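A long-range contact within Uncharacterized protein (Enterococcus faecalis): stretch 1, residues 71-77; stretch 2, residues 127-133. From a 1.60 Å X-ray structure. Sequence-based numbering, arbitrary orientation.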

ATOM      1  N   GLY A  71      -5.712  23.004 -21.923  1.00 27.66           N
ATOM      2  CA  GLY A  71      -6.655  22.958 -20.819  1.00 27.52           C
ATOM      3  C   GLY A  71      -6.438  21.849 -19.801  1.00 24.29           C
ATOM      4  O   GLY A  71      -5.496  21.066 -19.898  1.00 21.66           O
ATOM      5  N   GLU A  72      -7.328  21.794 -18.816  1.00 21.46           N
ATOM      6  CA  GLU A  72      -7.333  20.714 -17.827  1.00 19.45           C
ATOM      7  C   GLU A  72      -7.763  19.427 -18.513  1.00 20.55           C
ATOM      8  O   GLU A  72      -8.693  19.423 -19.325  1.00 22.63           O
ATOM      9  CB  GLU A  72      -8.291  21.055 -16.680  1.00 18.80           C
ATOM     10  CG  GLU A  72      -8.449  19.952 -15.640  1.00 20.62           C
ATOM     11  CD  GLU A  72      -9.483  20.290 -14.577  1.00 23.25           C
ATOM     12  OE1 GLU A  72      -9.685  21.492 -14.294  1.00 24.68           O
ATOM     13  OE2 GLU A  72     -10.088  19.353 -14.017  1.00 22.78           O
ATOM     14  N   GLY A  73      -7.096  18.328 -18.188  1.00 18.65           N
ATOM     15  CA  GLY A  73      -7.331  17.097 -18.915  1.00 23.13           C
ATOM     16  C   GLY A  73      -7.387  15.841 -18.068  1.00 21.75           C
ATOM     17  O   GLY A  73      -7.405  15.881 -16.837  1.00 18.23           O
ATOM     18  N   LEU A  74      -7.430  14.718 -18.770  1.00 16.14           N
ATOM     19  CA  LEU A  74      -7.473  13.397 -18.167  1.00 14.14           C
ATOM     20  C   LEU A  74      -6.287  12.614 -18.693  1.00 16.34           C
ATOM     21  O   LEU A  74      -5.737  12.936 -19.749  1.00 16.13           O
ATOM     22  CB  LEU A  74      -8.747  12.669 -18.575  1.00 15.38           C
ATOM     23  CG  LEU A  74     -10.077  13.343 -18.263  1.00 16.09           C
ATOM     24  CD1 LEU A  74     -11.241  12.500 -18.777  1.00 17.11           C
ATOM     25  CD2 LEU A  74     -10.207  13.603 -16.755  1.00 17.38           C
ATOM     26  N   ALA A  75      -5.883  11.583 -17.958  1.00 14.46           N
ATOM     27  CA  ALA A  75      -4.836  10.702 -18.446  1.00 15.05           C
ATOM     28  C   ALA A  75      -5.173   9.275 -18.096  1.00 15.32           C
ATOM     29  O   ALA A  75      -5.907   9.002 -17.136  1.00 14.90           O
ATOM     30  CB  ALA A  75      -3.466  11.089 -17.844  1.00 15.40           C
ATOM     31  N   ILE A  76      -4.651   8.354 -18.892  1.00 15.11           N
ATOM     32  CA  ILE A  76      -4.618   6.961 -18.490  1.00 12.77           C
ATOM     33  C   ILE A  76      -3.162   6.548 -18.506  1.00 14.95           C
ATOM     34  O   ILE A  76      -2.507   6.608 -19.543  1.00 16.21           O
ATOM     35  CB  ILE A  76      -5.434   6.059 -19.436  1.00 13.55           C
ATOM     36  CG1 ILE A  76      -6.899   6.493 -19.439  1.00 15.18           C
ATOM     37  CG2 ILE A  76      -5.319   4.591 -18.978  1.00 15.04           C
ATOM     38  CD1 ILE A  76      -7.752   5.766 -20.469  1.00 21.57           C
ATOM     39  N   LEU A  77      -2.644   6.202 -17.330  1.00 14.32           N
ATOM     40  CA  LEU A  77      -1.278   5.723 -17.216  1.00 11.66           C
ATOM     41  C   LEU A  77      -1.333   4.213 -17.311  1.00 13.70           C
ATOM     42  O   LEU A  77      -2.212   3.582 -16.723  1.00 15.65           O
ATOM     43  CB  LEU A  77      -0.686   6.122 -15.857  1.00 16.35           C
ATOM     44  CG  LEU A  77      -0.683   7.611 -15.519  1.00 17.91           C
ATOM     45  CD1 LEU A  77      -0.055   7.854 -14.150  1.00 18.78           C
ATOM     46  CD2 LEU A  77       0.055   8.400 -16.599  1.00 19.15           C
ATOM     47  N   LEU A 127     -12.128  -2.613 -22.429  1.00 17.39           N
ATOM     48  CA  LEU A 127     -12.301  -1.171 -22.545  1.00 16.33           C
ATOM     49  C   LEU A 127     -12.114  -0.472 -21.203  1.00 18.79           C
ATOM     50  O   LEU A 127     -12.660  -0.913 -20.184  1.00 19.35           O
ATOM     51  CB  LEU A 127     -13.702  -0.867 -23.095  1.00 17.77           C
ATOM     52  CG  LEU A 127     -14.097   0.600 -23.219  1.00 17.63           C
ATOM     53  CD1 LEU A 127     -13.209   1.318 -24.218  1.00 19.63           C
ATOM     54  CD2 LEU A 127     -15.562   0.702 -23.639  1.00 18.68           C
ATOM     55  N   VAL A 128     -11.333   0.610 -21.201  1.00 15.42           N
ATOM     56  CA  VAL A 128     -11.212   1.476 -20.017  1.00 14.68           C
ATOM     57  C   VAL A 128     -11.784   2.856 -20.341  1.00 17.57           C
ATOM     58  O   VAL A 128     -11.429   3.450 -21.359  1.00 17.24           O
ATOM     59  CB  VAL A 128      -9.752   1.637 -19.594  1.00 14.39           C
ATOM     60  CG1 VAL A 128      -9.636   2.633 -18.428  1.00 16.83           C
ATOM     61  CG2 VAL A 128      -9.149   0.287 -19.215  1.00 18.31           C
ATOM     62  N   ILE A 129     -12.673   3.362 -19.485  1.00 15.77           N
ATOM     63  CA  ILE A 129     -13.268   4.683 -19.678  1.00 14.75           C
ATOM     64  C   ILE A 129     -12.962   5.533 -18.451  1.00 14.25           C
ATOM     65  O   ILE A 129     -13.356   5.187 -17.348  1.00 15.95           O
ATOM     66  CB  ILE A 129     -14.804   4.606 -19.838  1.00 16.71           C
ATOM     67  CG1 ILE A 129     -15.195   3.637 -20.967  1.00 17.67           C
ATOM     68  CG2 ILE A 129     -15.379   5.993 -20.095  1.00 16.84           C
ATOM     69  CD1 ILE A 129     -16.701   3.333 -21.025  1.00 18.75           C
ATOM     70  N   ASN A 130     -12.250   6.636 -18.661  1.00 13.63           N
ATOM     71  CA  ASN A 130     -11.865   7.559 -17.594  1.00 13.54           C
ATOM     72  C   ASN A 130     -12.960   8.604 -17.433  1.00 15.43           C
ATOM     73  O   ASN A 130     -13.198   9.402 -18.340  1.00 16.10           O
ATOM     74  CB  ASN A 130     -10.536   8.230 -17.946  1.00 14.72           C
ATOM     75  CG  ASN A 130      -9.965   9.047 -16.798  1.00 16.81           C
ATOM     76  OD1 ASN A 130     -10.688   9.447 -15.890  1.00 16.94           O
ATOM     77  ND2 ASN A 130      -8.662   9.308 -16.848  1.00 17.59           N
ATOM     78  N   VAL A 131     -13.621   8.575 -16.276  1.00 15.58           N
ATOM     79  CA  VAL A 131     -14.764   9.423 -15.965  1.00 17.37           C
ATOM     80  C   VAL A 131     -14.389  10.658 -15.134  1.00 14.01           C
ATOM     81  O   VAL A 131     -13.731  10.534 -14.108  1.00 15.30           O
ATOM     82  CB  VAL A 131     -15.782   8.608 -15.124  1.00 14.82           C
ATOM     83  CG1 VAL A 131     -16.929   9.488 -14.663  1.00 18.10           C
ATOM     84  CG2 VAL A 131     -16.304   7.407 -15.936  1.00 19.27           C
ATOM     85  N   HIS A 132     -14.823  11.844 -15.561  1.00 15.02           N
ATOM     86  CA  HIS A 132     -14.854  12.983 -14.645  1.00 14.69           C
ATOM     87  C   HIS A 132     -16.073  13.832 -14.937  1.00 17.78           C
ATOM     88  O   HIS A 132     -16.068  14.649 -15.856  1.00 17.79           O
ATOM     89  CB  HIS A 132     -13.586  13.838 -14.726  1.00 15.72           C
ATOM     90  CG  HIS A 132     -13.466  14.819 -13.600  1.00 19.36           C
ATOM     91  ND1 HIS A 132     -12.491  15.793 -13.553  1.00 20.64           N
ATOM     92  CD2 HIS A 132     -14.200  14.965 -12.471  1.00 23.68           C
ATOM     93  CE1 HIS A 132     -12.638  16.506 -12.449  1.00 20.35           C
ATOM     94  NE2 HIS A 132     -13.666  16.022 -11.772  1.00 21.78           N
ATOM     95  N   LEU A 133     -17.122  13.634 -14.151  1.00 15.65           N
ATOM     96  CA  LEU A 133     -18.397  14.288 -14.446  1.00 16.51           C
ATOM     97  C   LEU A 133     -18.439  15.667 -13.824  1.00 18.91           C
ATOM     98  O   LEU A 133     -17.669  15.960 -12.918  1.00 19.50           O
ATOM     99  CB  LEU A 133     -19.576  13.444 -13.955  1.00 16.19           C
ATOM    100  CG  LEU A 133     -19.622  12.012 -14.494  1.00 16.72           C
ATOM    101  CD1 LEU A 133     -20.831  11.267 -13.963  1.00 16.72           C
ATOM    102  CD2 LEU A 133     -19.620  12.017 -16.017  1.00 17.79           C
TER
HETATM  103  O   HOH W   1     -10.244  16.713 -15.060  1.00 20.58           O

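Two strands, 73-77 and 127-132, run roughly antiparallel, at 147° between their directions, and their axes come no closer than 8.1 Å. At that spacing side chains must do the joining, and alternation along each strand decides which ones. Leu74 and Ile76 point toward the second stretch while Ala75 points away; Val128, Asn130 and His132 point toward the first, and Ile129 and Val131 away.

Asn130 sits at the centre, with its CA 7.3 Å from that of Ile76. Its chi1 is t (-172°), which extends the carboxamide across the gap and brings ND2 to 2.8 Å from Ala75 O. Ala75 thus meets its neighbour through its backbone, its methyl being turned the other way. Both OD1 and ND2 of Asn130 are hydrogen-bonded elsewhere in the structure, so the buried amide is not left unsatisfied.

Leucine and isoleucine flank this polar head. Leu74, in the common m,t rotamer, lays its two methyls along the opposing strand: CD1 lies 3.7 Å from Asn130 O, and CD2 packs 3.9 Å from His132 CB. Its CB is 3.8 Å from Asn130 ND2. Ile76 also adopts m,t, extending CD1 to 4.2 Å from Val128 CG1, an apolar contact, while its CG1 lies 4.2 Å from Asn130 ND2.

At the other end the contact turns polar. Glu72 is extended, with chi1 and chi2 both t, and its OE2 comes 4.1 Å from His132 CE1, at the edge of the ring and near its plane. A water completes the link: it donates to Glu72 OE2 at 2.8 Å from its O, and that same O is hydrogen-bonded to His132 ND1 at 2.9 Å. The rule here is economical: Asn130 reaches across directly, a water joins Glu72 to His132, and Leu74 and Ile76 pack beside the Asn130 amide.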